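Long-range contacts in amidase, hydantoinase/carbamoylase family (PDB 5I4M), which probably hydrolyses N-carbamoyl-L-amino acids as a two-zinc amidase of the peptidase M20 family: residues Met82-Val93 / Glu136-Thr147; Arg256-Val266 / Val327-Leu336. All blocks are in the same frame, centred on the assembly; numbering follows the deposited sequence. Where two conformers were deposited one is given.

Overall arrangement
The two contacts lie on opposite sides of the chain's centre, their centres about 50 Å apart, and share no secondary-structure element. Interaction 1 is mostly buried: it pairs two antiparallel strands of the zinc-binding part of the fold, and Trp146 at its end comes within about 5 Å (side chain to side chain) of the zinc ligand His104. Interaction 2 joins two antiparallel helices in the dimerisation region and is partly buried, with the second subunit reaching its edge. Their chemistry differs accordingly: residues 82-93 and 136-147 are bound by a backbone ladder, with one salt bridge across the strands and another in the flanking loops; residues 256-266 and 327-336 meet through aliphatic side chains, with few direct polar bonds and several waters along the rim.

Interaction 1 of 2, residues Met82-Val93 / Glu136-Thr147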
loop_
_atom_site.group_PDB
_atom_site.type_symbol
_atom_site.label_atom_id
_atom_site.label_comp_id
_atom_site.label_asym_id
_atom_site.label_seq_id
_atom_site.Cartn_x
_atom_site.Cartn_y
_atom_site.Cartn_z
ATOM N N MET A 82 -23.697 9.341 -17.471
ATOM C CA MET A 82 -22.395 9.272 -16.818
ATOM C C MET A 82 -22.225 10.358 -15.769
ATOM O O MET A 82 -21.115 10.548 -15.268
ATOM C CB MET A 82 -21.264 9.372 -17.843
ATOM C CG MET A 82 -21.015 8.065 -18.620
ATOM S SD MET A 82 -20.453 6.702 -17.565
ATOM C CE MET A 82 -18.899 7.348 -16.962
ATOM N N GLY A 83 -23.290 11.084 -15.441
ATOM C CA GLY A 83 -23.187 12.130 -14.441
ATOM C C GLY A 83 -22.596 13.434 -14.926
ATOM O O GLY A 83 -22.384 14.339 -14.108
ATOM N N ASN A 84 -22.316 13.564 -16.221
ATOM C CA ASN A 84 -21.861 14.839 -16.750
ATOM C C ASN A 84 -22.980 15.864 -16.612
ATOM O O ASN A 84 -24.156 15.561 -16.844
ATOM C CB ASN A 84 -21.453 14.719 -18.223
ATOM C CG ASN A 84 -20.392 13.659 -18.466
ATOM O OD1 ASN A 84 -19.394 13.585 -17.755
ATOM N ND2 ASN A 84 -20.594 12.840 -19.509
ATOM N N VAL A 85 -22.613 17.085 -16.229
ATOM C CA VAL A 85 -23.582 18.140 -15.923
ATOM C C VAL A 85 -23.478 19.208 -17.002
ATOM O O VAL A 85 -22.402 19.780 -17.207
ATOM C CB VAL A 85 -23.329 18.756 -14.540
ATOM C CG1 VAL A 85 -24.388 19.814 -14.235
ATOM C CG2 VAL A 85 -23.269 17.681 -13.466
ATOM N N PHE A 86 -24.603 19.514 -17.656
ATOM C CA PHE A 86 -24.646 20.477 -18.751
ATOM C C PHE A 86 -25.466 21.686 -18.318
ATOM O O PHE A 86 -26.674 21.579 -18.093
ATOM C CB PHE A 86 -25.217 19.826 -20.007
ATOM C CG PHE A 86 -24.419 18.633 -20.460
ATOM C CD1 PHE A 86 -24.672 17.368 -19.941
ATOM C CD2 PHE A 86 -23.391 18.786 -21.374
ATOM C CE1 PHE A 86 -23.918 16.269 -20.350
ATOM C CE2 PHE A 86 -22.627 17.696 -21.780
ATOM C CZ PHE A 86 -22.892 16.442 -21.273
ATOM N N MET A 87 -24.800 22.826 -18.201
ATOM C CA MET A 87 -25.424 24.075 -17.793
ATOM C C MET A 87 -25.494 24.972 -19.022
ATOM O O MET A 87 -24.462 25.429 -19.525
ATOM C CB MET A 87 -24.635 24.707 -16.649
ATOM C CG MET A 87 -24.654 23.865 -15.377
ATOM S SD MET A 87 -23.277 24.146 -14.236
ATOM C CE MET A 87 -22.002 23.096 -14.952
ATOM N N ARG A 88 -26.710 25.212 -19.507
ATOM C CA ARG A 88 -26.938 25.760 -20.838
ATOM C C ARG A 88 -27.499 27.175 -20.765
ATOM O O ARG A 88 -28.503 27.419 -20.086
ATOM C CB ARG A 88 -27.902 24.859 -21.612
ATOM C CG ARG A 88 -28.290 25.341 -22.986
ATOM C CD ARG A 88 -29.103 24.249 -23.648
ATOM N NE ARG A 88 -29.697 24.658 -24.917
ATOM C CZ ARG A 88 -29.241 24.296 -26.113
ATOM N NH1 ARG A 88 -28.155 23.519 -26.224
ATOM N NH2 ARG A 88 -29.878 24.717 -27.202
ATOM N N ARG A 89 -26.861 28.100 -21.484
ATOM C CA ARG A 89 -27.379 29.452 -21.676
ATOM C C ARG A 89 -27.929 29.555 -23.094
ATOM O O ARG A 89 -27.172 29.456 -24.064
ATOM C CB ARG A 89 -26.288 30.499 -21.437
ATOM C CG ARG A 89 -26.776 31.961 -21.546
ATOM C CD ARG A 89 -25.604 32.926 -21.425
ATOM N NE ARG A 89 -25.999 34.325 -21.261
ATOM C CZ ARG A 89 -26.144 35.195 -22.256
ATOM N NH1 ARG A 89 -25.949 34.816 -23.520
ATOM N NH2 ARG A 89 -26.487 36.447 -21.984
ATOM N N ALA A 90 -29.240 29.766 -23.208
ATOM C CA ALA A 90 -29.900 29.776 -24.509
ATOM C C ALA A 90 -29.248 30.770 -25.465
ATOM O O ALA A 90 -28.762 31.829 -25.065
ATOM C CB ALA A 90 -31.381 30.122 -24.346
ATOM N N GLY A 91 -29.248 30.417 -26.754
ATOM C CA GLY A 91 -28.881 31.339 -27.803
ATOM C C GLY A 91 -30.105 31.864 -28.541
ATOM O O GLY A 91 -31.248 31.536 -28.231
ATOM N N ARG A 92 -29.840 32.698 -29.550
ATOM C CA ARG A 92 -30.932 33.234 -30.361
ATOM C C ARG A 92 -31.617 32.130 -31.160
ATOM O O ARG A 92 -32.836 32.164 -31.358
ATOM C CB ARG A 92 -30.411 34.329 -31.293
ATOM C CG ARG A 92 -31.507 35.068 -32.045
ATOM C CD ARG A 92 -30.954 35.974 -33.151
ATOM N NE ARG A 92 -30.456 35.215 -34.296
ATOM C CZ ARG A 92 -31.214 34.781 -35.298
ATOM N NH1 ARG A 92 -32.517 35.026 -35.304
ATOM N NH2 ARG A 92 -30.671 34.094 -36.295
ATOM N N VAL A 93 -30.856 31.141 -31.620
ATOM C CA VAL A 93 -31.385 30.059 -32.443
ATOM C C VAL A 93 -31.600 28.862 -31.531
ATOM O O VAL A 93 -30.637 28.271 -31.029
ATOM C CB VAL A 93 -30.449 29.725 -33.611
ATOM C CG1 VAL A 93 -31.018 28.579 -34.438
ATOM C CG2 VAL A 93 -30.235 30.956 -34.482
ATOM N N GLU A 136 -26.394 38.583 -26.473
ATOM C CA GLU A 136 -27.107 37.453 -27.042
ATOM C C GLU A 136 -26.200 36.769 -28.053
ATOM O O GLU A 136 -25.644 37.431 -28.935
ATOM C CB GLU A 136 -28.402 37.905 -27.711
ATOM C CG GLU A 136 -29.128 36.808 -28.472
ATOM C CD GLU A 136 -30.432 37.293 -29.092
ATOM O OE1 GLU A 136 -30.387 37.998 -30.128
ATOM O OE2 GLU A 136 -31.503 36.974 -28.532
ATOM N N THR A 137 -26.032 35.460 -27.910
ATOM C CA THR A 137 -25.260 34.663 -28.850
ATOM C C THR A 137 -26.186 33.962 -29.839
ATOM O O THR A 137 -27.360 33.714 -29.557
ATOM C CB THR A 137 -24.401 33.624 -28.119
ATOM O OG1 THR A 137 -25.247 32.728 -27.381
ATOM C CG2 THR A 137 -23.436 34.311 -27.161
ATOM N N GLU A 138 -25.636 33.636 -31.011
ATOM C CA GLU A 138 -26.407 32.896 -32.007
ATOM C C GLU A 138 -26.575 31.438 -31.586
ATOM O O GLU A 138 -27.695 30.913 -31.541
ATOM C CB GLU A 138 -25.719 32.993 -33.368
ATOM C CG GLU A 138 -26.517 32.394 -34.513
ATOM C CD GLU A 138 -27.470 33.392 -35.160
ATOM O OE1 GLU A 138 -27.939 33.102 -36.284
ATOM O OE2 GLU A 138 -27.734 34.459 -34.554
ATOM N N HIS A 139 -25.484 30.782 -31.279
ATOM C CA HIS A 139 -25.500 29.436 -30.742
ATOM C C HIS A 139 -25.695 29.485 -29.228
ATOM O O HIS A 139 -25.185 30.391 -28.567
ATOM C CB HIS A 139 -24.184 28.712 -31.050
ATOM C CG HIS A 139 -23.900 28.552 -32.511
ATOM N ND1 HIS A 139 -24.076 27.355 -33.175
ATOM C CD2 HIS A 139 -23.437 29.429 -33.432
ATOM C CE1 HIS A 139 -23.735 27.505 -34.445
ATOM N NE2 HIS A 139 -23.347 28.755 -34.627
ATOM N N PRO A 140 -26.390 28.509 -28.649
ATOM C CA PRO A 140 -26.381 28.389 -27.193
ATOM C C PRO A 140 -24.963 28.135 -26.708
ATOM O O PRO A 140 -24.098 27.664 -27.450
ATOM C CB PRO A 140 -27.293 27.185 -26.924
ATOM C CG PRO A 140 -27.241 26.387 -28.190
ATOM C CD PRO A 140 -27.129 27.408 -29.289
ATOM N N VAL A 141 -24.732 28.471 -25.445
ATOM C CA VAL A 141 -23.447 28.272 -24.790
ATOM C C VAL A 141 -23.672 27.354 -23.599
ATOM O O VAL A 141 -24.677 27.483 -22.893
ATOM C CB VAL A 141 -22.837 29.623 -24.357
ATOM C CG1 VAL A 141 -21.704 29.418 -23.371
ATOM C CG2 VAL A 141 -22.363 30.419 -25.590
ATOM N N GLU A 142 -22.767 26.399 -23.394
ATOM C CA GLU A 142 -22.901 25.479 -22.273
ATOM C C GLU A 142 -21.603 25.394 -21.486
ATOM O O GLU A 142 -20.514 25.477 -22.055
ATOM C CB GLU A 142 -23.282 24.061 -22.749
ATOM C CG GLU A 142 -24.659 23.962 -23.388
ATOM C CD GLU A 142 -25.048 22.528 -23.717
ATOM O OE1 GLU A 142 -26.097 22.322 -24.354
ATOM O OE2 GLU A 142 -24.298 21.604 -23.346
ATOM N N VAL A 143 -21.726 25.228 -20.166
ATOM C CA VAL A 143 -20.613 24.861 -19.291
ATOM C C VAL A 143 -20.865 23.444 -18.799
ATOM O O VAL A 143 -21.980 23.128 -18.371
ATOM C CB VAL A 143 -20.479 25.827 -18.101
ATOM C CG1 VAL A 143 -19.211 25.519 -17.303
ATOM C CG2 VAL A 143 -20.490 27.256 -18.587
ATOM N N VAL A 144 -19.837 22.595 -18.852
ATOM C CA VAL A 144 -19.982 21.181 -18.531
ATOM C C VAL A 144 -19.072 20.835 -17.361
ATOM O O VAL A 144 -17.934 21.315 -17.283
ATOM C CB VAL A 144 -19.667 20.289 -19.754
ATOM C CG1 VAL A 144 -19.943 18.825 -19.437
ATOM C CG2 VAL A 144 -20.512 20.717 -20.966
ATOM N N ILE A 145 -19.587 20.014 -16.439
ATOM C CA ILE A 145 -18.753 19.260 -15.508
ATOM C C ILE A 145 -18.680 17.825 -16.013
ATOM O O ILE A 145 -19.707 17.140 -16.097
ATOM C CB ILE A 145 -19.306 19.292 -14.074
ATOM C CG1 ILE A 145 -19.358 20.726 -13.547
ATOM C CG2 ILE A 145 -18.426 18.410 -13.171
ATOM C CD1 ILE A 145 -20.204 20.900 -12.311
ATOM N N TRP A 146 -17.474 17.360 -16.328
ATOM C CA TRP A 146 -17.285 15.979 -16.763
ATOM C C TRP A 146 -16.929 15.096 -15.576
ATOM O O TRP A 146 -16.096 15.462 -14.747
ATOM C CB TRP A 146 -16.183 15.873 -17.821
ATOM C CG TRP A 146 -16.442 16.692 -19.054
ATOM C CD1 TRP A 146 -15.864 17.889 -19.377
ATOM C CD2 TRP A 146 -17.332 16.371 -20.135
ATOM N NE1 TRP A 146 -16.346 18.338 -20.589
ATOM C CE2 TRP A 146 -17.243 17.424 -21.077
ATOM C CE3 TRP A 146 -18.197 15.300 -20.400
ATOM C CZ2 TRP A 146 -17.990 17.439 -22.257
ATOM C CZ3 TRP A 146 -18.930 15.310 -21.583
ATOM C CH2 TRP A 146 -18.826 16.376 -22.493
ATOM N N THR A 147 -17.529 13.907 -15.533
ATOM C CA THR A 147 -17.398 13.007 -14.390
ATOM C C THR A 147 -16.046 12.299 -14.342
ATOM O O THR A 147 -15.549 11.806 -15.358
ATOM C CB THR A 147 -18.508 11.961 -14.444
ATOM O OG1 THR A 147 -19.778 12.595 -14.254
ATOM C CG2 THR A 147 -18.303 10.865 -13.387
HETATM O O HOH W 1 -25.678 32.200 -24.686
HETATM O O HOH W 2 -28.108 34.493 -25.943
#
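Strands 85-89 and 141-145 run antiparallel, their axes 4.6 Å apart at closest, with Val85-Ile145, Met87-Val143 and Arg89-Val141 as hydrogen-bonded pairs. On one face, the edge of Phe86 turns toward the face of Trp146 in an offset edge-to-face pair, planes at 87°. Val144 CG1 lies over a face of both rings, 4.2 Å from the Phe86 centroid. Arg88, stretched out with CG anti to the backbone N (chi1 177°), lays its guanidinium face on Pro140 while NH1 bonds Glu142 OE1 at 3.0 Å, OE1 lying in the guanidinium plane and offering its anti lone pair. Arg202 also salt-bridges that oxygen. On the other face the bent Met87 brings CE to 3.8 Å from Ile145 CG1. Beyond the strands, Arg92 grips Glu138 side-on: NE meets OE2 at 2.8 Å and NH2 meets OE1 at 2.9 Å, both from above the carboxylate plane. At the opposite end Asn84 OD1 accepts from Thr147 N. The pair belongs to the zinc-binding catalytic domain of the M20 fold, Trp146 leading toward Glu149 and His104. Strand 76-79 flanks 85-89 and strand 99-103 runs parallel to 141-145; helix 57-72 packs on Val85 and Met87, helix 159-164 on Asn84, Trp146 and Thr147.

Interaction 2 of 2, residues Arg256-Val266 / Val327-Leu336; sequences RRDALLGASRV and VARIAADIGL
Gly262 has no side chain in the place that Leu336 CD1 takes, and Ile334 CD1 presses close beside it, a tight 3.4 Å from Gly262 CA. Leu336 CD2 lies 3.8 Å from Ala259 CA. One turn back from Ile334, Ile330 has CG1 anti to the carbonyl carbon (chi1 -74°), which sets CD1 against both Arg265 CB and Val266 CG2, 3.8 Å from each, while CG2 faces the Gly262 carbonyl. Val266 CG1 touches Val327 CG2 at 3.9 Å. The helices 259-266 and 327-334 are antiparallel, at 154° with axes 9.6 Å apart; they form the helical layer over the sheet of the M20 dimerisation domain, and Phe241 of strand 225-242 underlies Val266, Val327 and Leu336. At the end of this seam, one of two Arg257 conformers puts NH2 2.6 Å from Gly335 O, a bond the second conformer makes doubtful; Gly335 has positive phi just after its helix. A water links Arg256 O to Ile334 O. Along the rim, in one of two Asp333 conformers, Arg265 NH1 forms a long salt bridge of 3.6 Å with Asp333 OD2, bridged by two waters; its NE has a stronger partner in Asp268 of the second subunit. Leu261 CG covers one face of this guanidinium. Asp258 caps helix 259-276, OD1 accepting from Leu261 N.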
loop_
_atom_site.group_PDB
_atom_site.type_symbol
_atom_site.label_atom_id
_atom_site.label_comp_id
_atom_site.label_asym_id
_atom_site.label_seq_id
_atom_site.Cartn_x
_atom_site.Cartn_y
_atom_site.Cartn_z
ATOM N N ARG A 256 13.678 -17.741 -3.391
ATOM C CA ARG A 256 12.544 -16.862 -3.158
ATOM C C ARG A 256 11.936 -16.376 -4.463
ATOM O O ARG A 256 12.626 -16.143 -5.458
ATOM C CB ARG A 256 12.970 -15.652 -2.335
ATOM C CG ARG A 256 13.630 -16.036 -1.045
ATOM C CD ARG A 256 14.072 -14.803 -0.310
ATOM N NE ARG A 256 14.494 -15.144 1.043
ATOM C CZ ARG A 256 14.470 -14.286 2.050
ATOM N NH1 ARG A 256 14.033 -13.046 1.843
ATOM N NH2 ARG A 256 14.867 -14.669 3.250
ATOM N N ARG A 257 10.621 -16.201 -4.443
ATOM C CA ARG A 257 9.890 -15.597 -5.552
ATOM C C ARG A 257 9.194 -14.371 -4.982
ATOM O O ARG A 257 8.014 -14.405 -4.625
ATOM C CB ARG A 257 8.937 -16.601 -6.194
ATOM C CG ARG A 257 9.693 -17.819 -6.727
ATOM C CD ARG A 257 8.899 -18.605 -7.752
ATOM N NE ARG A 257 7.721 -19.261 -7.196
ATOM C CZ ARG A 257 6.474 -19.044 -7.613
ATOM N NH1 ARG A 257 5.463 -19.697 -7.055
ATOM N NH2 ARG A 257 6.229 -18.183 -8.593
ATOM N N ASP A 258 9.969 -13.286 -4.874
ATOM C CA ASP A 258 9.576 -12.047 -4.211
ATOM C C ASP A 258 8.896 -11.120 -5.215
ATOM O O ASP A 258 9.552 -10.583 -6.118
ATOM C CB ASP A 258 10.819 -11.396 -3.602
ATOM C CG ASP A 258 10.495 -10.231 -2.689
ATOM O OD1 ASP A 258 9.566 -9.465 -3.029
ATOM O OD2 ASP A 258 11.175 -10.086 -1.631
ATOM N N ALA A 259 7.583 -10.914 -5.050
ATOM C CA ALA A 259 6.850 -10.089 -6.007
ATOM C C ALA A 259 7.184 -8.610 -5.860
ATOM O O ALA A 259 7.067 -7.854 -6.830
ATOM C CB ALA A 259 5.340 -10.302 -5.858
ATOM N N LEU A 260 7.577 -8.166 -4.669
ATOM C CA LEU A 260 7.972 -6.769 -4.534
ATOM C C LEU A 260 9.358 -6.521 -5.124
ATOM O O LEU A 260 9.625 -5.443 -5.659
ATOM C CB LEU A 260 7.904 -6.350 -3.056
ATOM C CG LEU A 260 8.289 -4.899 -2.743
ATOM C CD1 LEU A 260 7.403 -3.945 -3.530
ATOM C CD2 LEU A 260 8.182 -4.622 -1.242
ATOM N N LEU A 261 10.259 -7.490 -5.032
ATOM C CA LEU A 261 11.521 -7.362 -5.747
ATOM C C LEU A 261 11.267 -7.165 -7.233
ATOM O O LEU A 261 11.874 -6.292 -7.867
ATOM C CB LEU A 261 12.384 -8.597 -5.505
ATOM C CG LEU A 261 13.788 -8.585 -6.121
ATOM C CD1 LEU A 261 14.645 -7.467 -5.507
ATOM C CD2 LEU A 261 14.446 -9.932 -5.961
ATOM N N GLY A 262 10.348 -7.954 -7.795
ATOM C CA GLY A 262 9.995 -7.789 -9.200
ATOM C C GLY A 262 9.372 -6.436 -9.479
ATOM O O GLY A 262 9.794 -5.719 -10.392
ATOM N N ALA A 263 8.357 -6.069 -8.693
ATOM C CA ALA A 263 7.692 -4.787 -8.909
ATOM C C ALA A 263 8.676 -3.632 -8.797
ATOM O O ALA A 263 8.636 -2.690 -9.597
ATOM C CB ALA A 263 6.546 -4.615 -7.910
ATOM N N SER A 264 9.564 -3.685 -7.803
ATOM C CA SER A 264 10.554 -2.626 -7.631
ATOM C C SER A 264 11.478 -2.528 -8.837
ATOM O O SER A 264 11.870 -1.426 -9.249
ATOM C CB SER A 264 11.370 -2.878 -6.361
ATOM O OG SER A 264 10.539 -2.731 -5.226
ATOM N N ARG A 265 11.851 -3.667 -9.411
ATOM C CA ARG A 265 12.685 -3.601 -10.603
ATOM C C ARG A 265 11.931 -2.978 -11.769
ATOM O O ARG A 265 12.543 -2.318 -12.617
ATOM C CB ARG A 265 13.205 -4.993 -10.950
ATOM C CG ARG A 265 14.316 -5.393 -10.001
ATOM C CD ARG A 265 14.812 -6.818 -10.220
ATOM N NE ARG A 265 15.878 -7.118 -9.270
ATOM C CZ ARG A 265 16.331 -8.338 -9.013
ATOM N NH1 ARG A 265 15.807 -9.389 -9.643
ATOM N NH2 ARG A 265 17.301 -8.509 -8.122
ATOM N N VAL A 266 10.607 -3.155 -11.820
ATOM C CA VAL A 266 9.840 -2.527 -12.892
ATOM C C VAL A 266 9.708 -1.028 -12.650
ATOM O O VAL A 266 9.698 -0.241 -13.602
ATOM C CB VAL A 266 8.464 -3.198 -13.055
ATOM C CG1 VAL A 266 7.655 -2.503 -14.153
ATOM C CG2 VAL A 266 8.637 -4.684 -13.405
ATOM N N VAL A 327 9.282 -6.283 -18.537
ATOM C CA VAL A 327 8.484 -6.916 -17.487
ATOM C C VAL A 327 8.604 -8.430 -17.584
ATOM O O VAL A 327 8.765 -9.123 -16.570
ATOM C CB VAL A 327 7.019 -6.454 -17.587
ATOM C CG1 VAL A 327 6.087 -7.405 -16.824
ATOM C CG2 VAL A 327 6.869 -5.013 -17.068
ATOM N N ALA A 328 8.526 -8.971 -18.805
ATOM C CA ALA A 328 8.668 -10.415 -18.975
ATOM C C ALA A 328 10.034 -10.890 -18.509
ATOM O O ALA A 328 10.154 -11.947 -17.883
ATOM C CB ALA A 328 8.450 -10.807 -20.435
ATOM N N ARG A 329 11.082 -10.128 -18.817
ATOM C CA ARG A 329 12.425 -10.544 -18.422
ATOM C C ARG A 329 12.568 -10.555 -16.907
ATOM O O ARG A 329 13.129 -11.497 -16.331
ATOM C CB ARG A 329 13.456 -9.616 -19.052
ATOM C CG ARG A 329 14.878 -9.858 -18.554
ATOM C CD ARG A 329 15.812 -8.742 -19.010
ATOM N NE ARG A 329 15.197 -7.425 -18.844
ATOM C CZ ARG A 329 15.175 -6.740 -17.702
ATOM N NH1 ARG A 329 15.740 -7.249 -16.610
ATOM N NH2 ARG A 329 14.585 -5.549 -17.653
ATOM N N ILE A 330 12.064 -9.513 -16.246
ATOM C CA ILE A 330 12.156 -9.436 -14.792
ATOM C C ILE A 330 11.385 -10.580 -14.149
ATOM O O ILE A 330 11.867 -11.220 -13.206
ATOM C CB ILE A 330 11.656 -8.058 -14.310
ATOM C CG1 ILE A 330 12.699 -6.986 -14.635
ATOM C CG2 ILE A 330 11.341 -8.087 -12.815
ATOM C CD1 ILE A 330 12.158 -5.561 -14.584
ATOM N N ALA A 331 10.181 -10.863 -14.653
ATOM C CA ALA A 331 9.375 -11.933 -14.072
ATOM C C ALA A 331 10.029 -13.287 -14.287
ATOM O O ALA A 331 10.004 -14.147 -13.396
ATOM C CB ALA A 331 7.970 -11.926 -14.672
ATOM N N ALA A 332 10.621 -13.492 -15.467
ATOM C CA ALA A 332 11.258 -14.769 -15.767
ATOM C C ALA A 332 12.480 -14.998 -14.892
ATOM O O ALA A 332 12.759 -16.137 -14.499
ATOM C CB ALA A 332 11.647 -14.828 -17.244
ATOM N N ASP A 333 13.227 -13.934 -14.593
ATOM C CA ASP A 333 14.430 -14.081 -13.779
ATOM C C ASP A 333 14.087 -14.473 -12.347
ATOM O O ASP A 333 14.788 -15.288 -11.737
ATOM C CB ASP A 333 15.237 -12.785 -13.809
ATOM C CG ASP A 333 16.409 -12.809 -12.857
ATOM O OD1 ASP A 333 17.430 -13.450 -13.185
ATOM O OD2 ASP A 333 16.310 -12.185 -11.781
ATOM N N ILE A 334 13.017 -13.912 -11.800
ATOM C CA ILE A 334 12.608 -14.217 -10.431
ATOM C C ILE A 334 11.734 -15.462 -10.378
ATOM O O ILE A 334 11.800 -16.239 -9.422
ATOM C CB ILE A 334 11.881 -12.995 -9.828
ATOM C CG1 ILE A 334 12.815 -11.790 -9.785
ATOM C CG2 ILE A 334 11.321 -13.306 -8.423
ATOM C CD1 ILE A 334 12.106 -10.498 -9.426
ATOM N N GLY A 335 10.903 -15.672 -11.392
ATOM C CA GLY A 335 9.929 -16.743 -11.335
ATOM C C GLY A 335 8.568 -16.249 -10.890
ATOM O O GLY A 335 7.863 -16.920 -10.132
ATOM N N LEU A 336 8.184 -15.073 -11.358
ATOM C CA LEU A 336 6.880 -14.506 -11.061
ATOM C C LEU A 336 5.914 -14.788 -12.204
ATOM O O LEU A 336 6.318 -14.875 -13.366
ATOM C CB LEU A 336 6.996 -12.996 -10.842
ATOM C CG LEU A 336 7.990 -12.537 -9.777
ATOM C CD1 LEU A 336 8.146 -11.011 -9.805
ATOM C CD2 LEU A 336 7.534 -12.995 -8.392
HETATM O O HOH W 3 13.884 -16.521 -7.818
HETATM O O HOH W 4 14.395 -9.728 -12.133
HETATM O O HOH W 5 16.685 -12.212 -9.226
#